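Long-range contact in CRISPR-associated protein, Cse1 family (Acidimicrobium ferrooxidans, PDB 4H3T), which probably serves as the large Cse1 subunit of a type I-E Cascade complex, which recognises invading DNA in CRISPR immunity: residues F258-E270 against V278-D290. The protein carries 1 engineered substitution. Numbering follows the deposited sequence.
Sequences FTWQGRRIRLFPE and VPRVLICAGDEVD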
ATOM      1  N   PHE A 258      -6.881   4.198 -12.848  1.00 38.74           N
ATOM      2  CA  PHE A 258      -7.510   4.191 -11.547  1.00 37.52           C
ATOM      3  C   PHE A 258      -8.923   3.508 -11.498  1.00 42.49           C
ATOM      4  O   PHE A 258      -9.380   3.237 -10.416  1.00 39.80           O
ATOM      5  CB  PHE A 258      -7.622   5.590 -11.000  1.00 37.09           C
ATOM      6  CG  PHE A 258      -6.346   6.297 -10.578  1.00 37.13           C
ATOM      7  CD1 PHE A 258      -5.103   5.695 -10.731  1.00 37.70           C
ATOM      8  CD2 PHE A 258      -6.396   7.555 -10.036  1.00 39.84           C
ATOM      9  CE1 PHE A 258      -3.917   6.386 -10.372  1.00 40.36           C
ATOM     10  CE2 PHE A 258      -5.231   8.268  -9.734  1.00 42.04           C
ATOM     11  CZ  PHE A 258      -4.006   7.626  -9.775  1.00 41.69           C
ATOM     12  N   THR A 259      -9.593   3.271 -12.646  1.00 41.38           N
ATOM     13  CA  THR A 259     -10.890   2.633 -12.704  1.00 39.21           C
ATOM     14  C   THR A 259     -10.844   1.385 -13.576  1.00 41.86           C
ATOM     15  O   THR A 259     -11.862   0.965 -14.110  1.00 37.77           O
ATOM     16  CB  THR A 259     -11.882   3.651 -13.248  1.00 37.67           C
ATOM     17  OG1 THR A 259     -11.526   4.045 -14.591  1.00 40.24           O
ATOM     18  CG2 THR A 259     -11.992   4.866 -12.360  1.00 36.50           C
ATOM     19  N   TRP A 260      -9.667   0.773 -13.691  1.00 37.91           N
ATOM     20  CA  TRP A 260      -9.433  -0.314 -14.627  1.00 36.17           C
ATOM     21  C   TRP A 260     -10.358  -1.488 -14.404  1.00 39.22           C
ATOM     22  O   TRP A 260     -10.445  -1.996 -13.288  1.00 37.95           O
ATOM     23  CB  TRP A 260      -7.960  -0.792 -14.497  1.00 35.84           C
ATOM     24  CG  TRP A 260      -7.483  -1.605 -15.644  1.00 37.16           C
ATOM     25  CD1 TRP A 260      -7.271  -2.950 -15.669  1.00 39.40           C
ATOM     26  CD2 TRP A 260      -7.083  -1.107 -16.920  1.00 38.36           C
ATOM     27  NE1 TRP A 260      -6.735  -3.317 -16.877  1.00 41.66           N
ATOM     28  CE2 TRP A 260      -6.603  -2.204 -17.667  1.00 43.53           C
ATOM     29  CE3 TRP A 260      -6.981   0.170 -17.473  1.00 41.63           C
ATOM     30  CZ2 TRP A 260      -6.011  -2.048 -18.919  1.00 45.10           C
ATOM     31  CZ3 TRP A 260      -6.385   0.319 -18.710  1.00 43.88           C
ATOM     32  CH2 TRP A 260      -5.940  -0.785 -19.434  1.00 44.38           C
ATOM     33  N   GLN A 261     -11.023  -1.914 -15.452  1.00 36.40           N
ATOM     34  CA  GLN A 261     -11.846  -3.114 -15.429  1.00 38.41           C
ATOM     35  C   GLN A 261     -10.946  -4.309 -15.628  1.00 39.80           C
ATOM     36  O   GLN A 261     -10.961  -4.981 -16.679  1.00 38.43           O
ATOM     37  CB  GLN A 261     -12.969  -3.009 -16.475  1.00 40.43           C
ATOM     38  CG  GLN A 261     -13.818  -1.752 -16.313  1.00 38.66           C
ATOM     39  CD  GLN A 261     -14.597  -1.751 -15.029  1.00 40.52           C
ATOM     40  OE1 GLN A 261     -15.619  -2.402 -14.909  1.00 38.75           O
ATOM     41  NE2 GLN A 261     -14.092  -1.077 -14.036  1.00 37.30           N
ATOM     42  N   GLY A 262     -10.297  -4.695 -14.526  1.00 37.14           N
ATOM     43  CA  GLY A 262      -9.408  -5.852 -14.491  1.00 36.33           C
ATOM     44  C   GLY A 262     -10.132  -7.178 -14.440  1.00 40.37           C
ATOM     45  O   GLY A 262      -9.521  -8.226 -14.647  1.00 37.89           O
ATOM     46  N   ARG A 263     -11.426  -7.143 -14.125  1.00 36.83           N
ATOM     47  CA  ARG A 263     -12.299  -8.311 -14.095  1.00 37.16           C
ATOM     48  C   ARG A 263     -13.578  -8.014 -14.918  1.00 40.17           C
ATOM     49  O   ARG A 263     -13.725  -6.931 -15.498  1.00 36.78           O
ATOM     50  CB  ARG A 263     -12.635  -8.693 -12.621  1.00 36.87           C
ATOM     51  CG  ARG A 263     -11.384  -9.105 -11.772  1.00 34.13           C
ATOM     52  CD  ARG A 263     -10.924 -10.436 -12.198  1.00 40.82           C
ATOM     53  NE  ARG A 263      -9.746 -10.938 -11.465  1.00 39.61           N
ATOM     54  CZ  ARG A 263      -8.469 -10.758 -11.803  1.00 42.73           C
ATOM     55  NH1 ARG A 263      -8.145  -9.986 -12.830  1.00 38.37           N
ATOM     56  NH2 ARG A 263      -7.510 -11.340 -11.110  1.00 39.53           N
ATOM     57  N   ARG A 264     -14.363  -9.052 -15.108  1.00 38.41           N
ATOM     58  CA  ARG A 264     -15.692  -9.032 -15.673  1.00 38.79           C
ATOM     59  C   ARG A 264     -16.599  -9.622 -14.592  1.00 41.12           C
ATOM     60  O   ARG A 264     -16.492 -10.816 -14.231  1.00 40.51           O
ATOM     61  CB  ARG A 264     -15.793  -9.782 -16.995  1.00 39.70           C
ATOM     62  CG  ARG A 264     -14.994  -9.136 -18.116  1.00 40.35           C
ATOM     63  CD  ARG A 264     -15.412  -7.704 -18.454  1.00 43.69           C
ATOM     64  NE  ARG A 264     -14.636  -7.224 -19.593  1.00 41.60           N
ATOM     65  CZ  ARG A 264     -13.502  -6.558 -19.545  1.00 45.89           C
ATOM     66  NH1 ARG A 264     -13.028  -6.126 -18.390  1.00 43.21           N
ATOM     67  NH2 ARG A 264     -12.877  -6.220 -20.674  1.00 46.11           N
ATOM     68  N   ILE A 265     -17.440  -8.772 -14.038  1.00 37.28           N
ATOM     69  CA  ILE A 265     -18.247  -9.136 -12.872  1.00 38.52           C
ATOM     70  C   ILE A 265     -19.700  -8.787 -13.078  1.00 40.78           C
ATOM     71  O   ILE A 265     -20.029  -7.766 -13.660  1.00 39.27           O
ATOM     72  CB  ILE A 265     -17.680  -8.423 -11.603  1.00 39.10           C
ATOM     73  CG1 ILE A 265     -16.165  -8.775 -11.376  1.00 41.18           C
ATOM     74  CG2 ILE A 265     -18.517  -8.743 -10.380  1.00 36.69           C
ATOM     75  CD1 ILE A 265     -15.531  -8.097 -10.196  1.00 38.46           C
ATOM     76  N   ARG A 266     -20.559  -9.610 -12.533  1.00 37.87           N
ATOM     77  CA  ARG A 266     -21.987  -9.336 -12.508  1.00 38.82           C
ATOM     78  C   ARG A 266     -22.524  -9.706 -11.151  1.00 39.38           C
ATOM     79  O   ARG A 266     -22.306 -10.861 -10.698  1.00 37.24           O
ATOM     80  CB  ARG A 266     -22.728 -10.110 -13.617  1.00 41.94           C
ATOM     81  CG  ARG A 266     -24.241  -9.878 -13.611  1.00 43.41           C
ATOM     82  CD  ARG A 266     -24.869 -10.517 -14.825  1.00 47.02           C
ATOM     83  NE  ARG A 266     -26.319 -10.382 -14.770  1.00 48.90           N
ATOM     84  CZ  ARG A 266     -27.174 -10.972 -15.597  1.00 61.45           C
ATOM     85  NH1 ARG A 266     -26.737 -11.796 -16.540  1.00 48.11           N
ATOM     86  NH2 ARG A 266     -28.485 -10.770 -15.462  1.00 56.67           N
ATOM     87  N   LEU A 267     -23.197  -8.732 -10.490  1.00 37.76           N
ATOM     88  CA  LEU A 267     -23.908  -8.969  -9.201  1.00 38.71           C
ATOM     89  C   LEU A 267     -25.315  -9.431  -9.531  1.00 41.74           C
ATOM     90  O   LEU A 267     -25.882  -8.981 -10.519  1.00 41.98           O
ATOM     91  CB  LEU A 267     -24.001  -7.710  -8.347  1.00 37.91           C
ATOM     92  CG  LEU A 267     -22.715  -6.992  -8.012  1.00 39.66           C
ATOM     93  CD1 LEU A 267     -22.997  -5.679  -7.279  1.00 40.96           C
ATOM     94  CD2 LEU A 267     -21.755  -7.833  -7.192  1.00 40.51           C
ATOM     95  N   PHE A 268     -25.864 -10.345  -8.771  1.00 40.86           N
ATOM     96  CA  PHE A 268     -27.253 -10.806  -8.977  1.00 41.07           C
ATOM     97  C   PHE A 268     -28.093 -10.353  -7.768  1.00 44.43           C
ATOM     98  O   PHE A 268     -28.198 -11.103  -6.816  1.00 42.19           O
ATOM     99  CB  PHE A 268     -27.290 -12.309  -9.127  1.00 43.65           C
ATOM    100  CG  PHE A 268     -26.623 -12.762 -10.408  1.00 44.79           C
ATOM    101  CD1 PHE A 268     -27.336 -12.794 -11.616  1.00 49.37           C
ATOM    102  CD2 PHE A 268     -25.266 -13.066 -10.435  1.00 45.47           C
ATOM    103  CE1 PHE A 268     -26.736 -13.272 -12.789  1.00 49.51           C
ATOM    104  CE2 PHE A 268     -24.649 -13.479 -11.619  1.00 47.07           C
ATOM    105  CZ  PHE A 268     -25.380 -13.542 -12.800  1.00 46.70           C
ATOM    106  N   PRO A 269     -28.651  -9.136  -7.774  1.00 42.66           N
ATOM    107  CA  PRO A 269     -29.416  -8.679  -6.585  1.00 43.56           C
ATOM    108  C   PRO A 269     -30.786  -9.381  -6.456  1.00 46.10           C
ATOM    109  O   PRO A 269     -31.332  -9.869  -7.433  1.00 42.17           O
ATOM    110  CB  PRO A 269     -29.605  -7.185  -6.844  1.00 45.28           C
ATOM    111  CG  PRO A 269     -29.683  -7.095  -8.389  1.00 48.21           C
ATOM    112  CD  PRO A 269     -28.588  -8.078  -8.810  1.00 43.56           C
ATOM    113  N   GLU A 270     -31.317  -9.414  -5.238  1.00 43.61           N
ATOM    114  CA  GLU A 270     -32.619 -10.016  -4.950  1.00 43.10           C
ATOM    115  C   GLU A 270     -33.320  -9.191  -3.934  1.00 45.55           C
ATOM    116  O   GLU A 270     -32.686  -8.733  -2.962  1.00 42.01           O
ATOM    117  CB  GLU A 270     -32.458 -11.461  -4.457  1.00 43.47           C
ATOM    118  CG  GLU A 270     -33.726 -12.163  -4.032  1.00 53.77           C
ATOM    119  CD  GLU A 270     -33.578 -13.493  -3.310  1.00 70.63           C
ATOM    120  OE1 GLU A 270     -32.447 -13.810  -2.897  1.00 54.79           O
ATOM    121  OE2 GLU A 270     -34.598 -14.198  -3.122  1.00 77.34           O
ATOM    122  N   VAL A 278     -27.537  -8.802  -2.127  1.00 39.05           N
ATOM    123  CA  VAL A 278     -26.783  -9.454  -3.208  1.00 41.12           C
ATOM    124  C   VAL A 278     -26.339 -10.838  -2.723  1.00 41.56           C
ATOM    125  O   VAL A 278     -25.327 -10.924  -2.093  1.00 42.35           O
ATOM    126  CB  VAL A 278     -25.566  -8.611  -3.692  1.00 43.33           C
ATOM    127  CG1 VAL A 278     -24.878  -9.274  -4.875  1.00 43.09           C
ATOM    128  CG2 VAL A 278     -25.962  -7.179  -4.047  1.00 44.16           C
ATOM    129  N   PRO A 279     -27.056 -11.910  -3.047  1.00 41.28           N
ATOM    130  CA  PRO A 279     -26.638 -13.257  -2.577  1.00 41.64           C
ATOM    131  C   PRO A 279     -25.670 -13.983  -3.537  1.00 46.03           C
ATOM    132  O   PRO A 279     -25.051 -14.976  -3.157  1.00 43.63           O
ATOM    133  CB  PRO A 279     -27.957 -14.013  -2.491  1.00 44.82           C
ATOM    134  CG  PRO A 279     -28.823 -13.376  -3.455  1.00 47.21           C
ATOM    135  CD  PRO A 279     -28.405 -11.947  -3.636  1.00 41.89           C
ATOM    136  N   ARG A 280     -25.606 -13.574  -4.820  1.00 41.58           N
ATOM    137  CA  ARG A 280     -24.816 -14.284  -5.815  1.00 38.54           C
ATOM    138  C   ARG A 280     -24.043 -13.313  -6.702  1.00 42.66           C
ATOM    139  O   ARG A 280     -24.462 -12.165  -6.885  1.00 40.81           O
ATOM    140  CB  ARG A 280     -25.734 -15.180  -6.691  1.00 39.86           C
ATOM    141  CG  ARG A 280     -26.460 -16.317  -5.949  1.00 43.77           C
ATOM    142  CD  ARG A 280     -27.343 -17.135  -6.932  1.00 53.76           C
ATOM    143  NE  ARG A 280     -28.255 -16.253  -7.690  1.00 62.62           N
ATOM    144  CZ  ARG A 280     -28.504 -16.273  -9.004  1.00 77.12           C
ATOM    145  NH1 ARG A 280     -27.960 -17.202  -9.781  1.00 75.38           N
ATOM    146  NH2 ARG A 280     -29.326 -15.374  -9.548  1.00 62.62           N
ATOM    147  N   VAL A 281     -22.951 -13.823  -7.318  1.00 38.22           N
ATOM    148  CA  VAL A 281     -22.055 -13.036  -8.156  1.00 40.17           C
ATOM    149  C   VAL A 281     -21.375 -13.967  -9.195  1.00 44.38           C
ATOM    150  O   VAL A 281     -21.175 -15.161  -8.929  1.00 42.33           O
ATOM    151  CB  VAL A 281     -20.982 -12.264  -7.307  1.00 43.23           C
ATOM    152  CG1 VAL A 281     -19.998 -13.228  -6.636  1.00 42.34           C
ATOM    153  CG2 VAL A 281     -20.222 -11.272  -8.176  1.00 44.55           C
ATOM    154  N   LEU A 282     -20.994 -13.395 -10.329  1.00 40.34           N
ATOM    155  CA  LEU A 282     -20.200 -14.065 -11.366  1.00 41.14           C
ATOM    156  C   LEU A 282     -18.926 -13.227 -11.539  1.00 41.67           C
ATOM    157  O   LEU A 282     -19.008 -12.013 -11.749  1.00 39.49           O
ATOM    158  CB  LEU A 282     -20.994 -14.211 -12.667  1.00 41.39           C
ATOM    159  CG  LEU A 282     -20.265 -14.833 -13.892  1.00 45.58           C
ATOM    160  CD1 LEU A 282     -19.637 -16.182 -13.598  1.00 46.48           C
ATOM    161  CD2 LEU A 282     -21.218 -15.007 -15.038  1.00 47.96           C
ATOM    162  N   ILE A 283     -17.754 -13.847 -11.397  1.00 37.63           N
ATOM    163  CA  ILE A 283     -16.455 -13.136 -11.449  1.00 38.53           C
ATOM    164  C   ILE A 283     -15.566 -13.849 -12.432  1.00 42.72           C
ATOM    165  O   ILE A 283     -15.215 -14.999 -12.195  1.00 39.56           O
ATOM    166  CB  ILE A 283     -15.765 -13.076 -10.069  1.00 41.05           C
ATOM    167  CG1 ILE A 283     -16.687 -12.493  -9.009  1.00 40.80           C
ATOM    168  CG2 ILE A 283     -14.478 -12.292 -10.117  1.00 38.24           C
ATOM    169  CD1 ILE A 283     -16.085 -12.616  -7.598  1.00 40.58           C
ATOM    170  N   CYS A 284     -15.160 -13.134 -13.471  1.00 39.02           N
ATOM    171  CA  CYS A 284     -14.401 -13.629 -14.623  1.00 40.37           C
ATOM    172  C   CYS A 284     -13.232 -12.737 -14.888  1.00 41.03           C
ATOM    173  O   CYS A 284     -13.149 -11.606 -14.395  1.00 37.80           O
ATOM    174  CB  CYS A 284     -15.302 -13.717 -15.850  1.00 41.08           C
ATOM    175  SG  CYS A 284     -16.784 -14.716 -15.609  1.00 45.59           S
ATOM    176  N   ALA A 285     -12.341 -13.221 -15.759  1.00 36.43           N
ATOM    177  CA  ALA A 285     -11.153 -12.457 -16.131  1.00 36.86           C
ATOM    178  C   ALA A 285     -11.469 -11.204 -16.901  1.00 40.58           C
ATOM    179  O   ALA A 285     -12.369 -11.200 -17.721  1.00 40.59           O
ATOM    180  CB  ALA A 285     -10.250 -13.337 -16.970  1.00 38.31           C
ATOM    181  N   GLY A 286     -10.721 -10.146 -16.657  1.00 38.67           N
ATOM    182  CA  GLY A 286     -10.891  -8.902 -17.420  1.00 39.02           C
ATOM    183  C   GLY A 286      -9.587  -8.444 -18.052  1.00 43.06           C
ATOM    184  O   GLY A 286      -8.711  -9.241 -18.426  1.00 41.27           O
ATOM    185  N   ASP A 287      -9.489  -7.140 -18.258  1.00 40.94           N
ATOM    186  CA  ASP A 287      -8.388  -6.587 -18.988  1.00 39.39           C
ATOM    187  C   ASP A 287      -7.091  -6.551 -18.209  1.00 42.14           C
ATOM    188  O   ASP A 287      -7.063  -6.293 -17.021  1.00 41.21           O
ATOM    189  CB  ASP A 287      -8.698  -5.156 -19.447  1.00 42.27           C
ATOM    190  CG  ASP A 287      -9.847  -5.014 -20.417  1.00 45.79           C
ATOM    191  OD1 ASP A 287     -10.017  -5.916 -21.280  1.00 44.35           O
ATOM    192  OD2 ASP A 287     -10.616  -4.009 -20.293  1.00 47.74           O
ATOM    193  N   GLU A 288      -5.987  -6.746 -18.907  1.00 41.15           N
ATOM    194  CA  GLU A 288      -4.667  -6.724 -18.287  1.00 41.70           C
ATOM    195  C   GLU A 288      -3.986  -5.399 -18.604  1.00 47.54           C
ATOM    196  O   GLU A 288      -4.083  -4.925 -19.735  1.00 44.97           O
ATOM    197  CB  GLU A 288      -3.808  -7.869 -18.839  1.00 43.63           C
ATOM    198  CG  GLU A 288      -4.422  -9.273 -18.713  1.00 53.89           C
ATOM    199  CD  GLU A 288      -4.590  -9.846 -17.321  1.00 71.69           C
ATOM    200  OE1 GLU A 288      -4.257  -9.126 -16.354  1.00 59.52           O
ATOM    201  OE2 GLU A 288      -5.016 -11.024 -17.196  1.00 58.22           O
ATOM    202  N   VAL A 289      -3.325  -4.795 -17.620  1.00 43.66           N
ATOM    203  CA  VAL A 289      -2.623  -3.547 -17.797  1.00 43.81           C
ATOM    204  C   VAL A 289      -1.263  -3.840 -18.437  1.00 50.67           C
ATOM    205  O   VAL A 289      -0.492  -4.668 -17.934  1.00 47.68           O
ATOM    206  CB  VAL A 289      -2.432  -2.779 -16.458  1.00 44.31           C
ATOM    207  CG1 VAL A 289      -1.636  -1.509 -16.673  1.00 44.69           C
ATOM    208  CG2 VAL A 289      -3.757  -2.448 -15.796  1.00 42.65           C
ATOM    209  N   ASP A 290      -0.954  -3.115 -19.496  1.00 50.65           N
ATOM    210  CA  ASP A 290       0.381  -3.110 -20.118  1.00 51.36           C
ATOM    211  C   ASP A 290       1.350  -2.492 -19.093  1.00 53.68           C
ATOM    212  O   ASP A 290       1.236  -1.317 -18.743  1.00 48.11           O
ATOM    213  CB  ASP A 290       0.327  -2.318 -21.418  1.00 52.35           C
ATOM    214  CG  ASP A 290       1.640  -2.303 -22.178  1.00 59.82           C
ATOM    215  OD1 ASP A 290       2.681  -2.068 -21.546  1.00 57.84           O
ATOM    216  OD2 ASP A 290       1.613  -2.485 -23.407  1.00 67.75           O
TER
HETATM  217  O   HOH W   1      -5.545  -8.826 -13.863  1.00 43.55           O
HETATM  218  O   HOH W   2     -29.521 -13.849  -6.911  1.00 61.03           O
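A salt bridge joins R264, near the start of its strand, to D287, just past the end of the other. NH2 of R264 lies 2.9 Å from OD1 of D287 in a weak, bent bond, while its 3.2 Å bond to OD2 is straighter. The guanidinium stands nearly upright to the carboxylate, their planes 80° apart, and meets OD2 from above the carboxylate plane. The other branch, NH1, bonds the backbone oxygens of Q261 and R263, and NE reaches G243. Q261 O also takes D287 N, on a lone pair in the carbonyl plane. Arginine suits this buried place beside the 286-287 loop because one flat group offers N-H donors in several directions; the bend at chi2 (-60°) folds the chain back over CA of G286. With a leucine here D287 would probably lose its charged mate and the carbonyl of Q261 one of its two donors.

The strands form a long antiparallel beta hairpin, 263-272 with 275-289, in which R264 pairs with C284 and R266 with L282 through two backbone bonds each. On one face I265, L267, V281 and I283 pack together, CG2 of V281 touching CG2 of I265 (3.8 Å) and CD2 of L267, and helix 157-170 packs against this apolar side.

F268, on the face of R264, R266, L282 and C284, carries the largest area buried here. Its edge meets the backbone of R280 and V281, and CE2 comes 3.9 Å from CB of L282. NH2 of R280 approaches CB and CG at the root of the ring, the two planes 38° apart, while CG of R266 lies over the ring from the other side. A broad aromatic can thus span three residues of the neighbouring strand near the hairpin's turn.

At the open end W260 gives NE1 to the carbonyl oxygen of D287 at 3.0 Å, from above the carbonyl plane and not on a lone pair, the oxygen lying near the ring plane. CG2 of V289 sits over the five-membered ring, 3.4 Å from its centroid, a CH-pi contact; tryptophan supplies both donor and face.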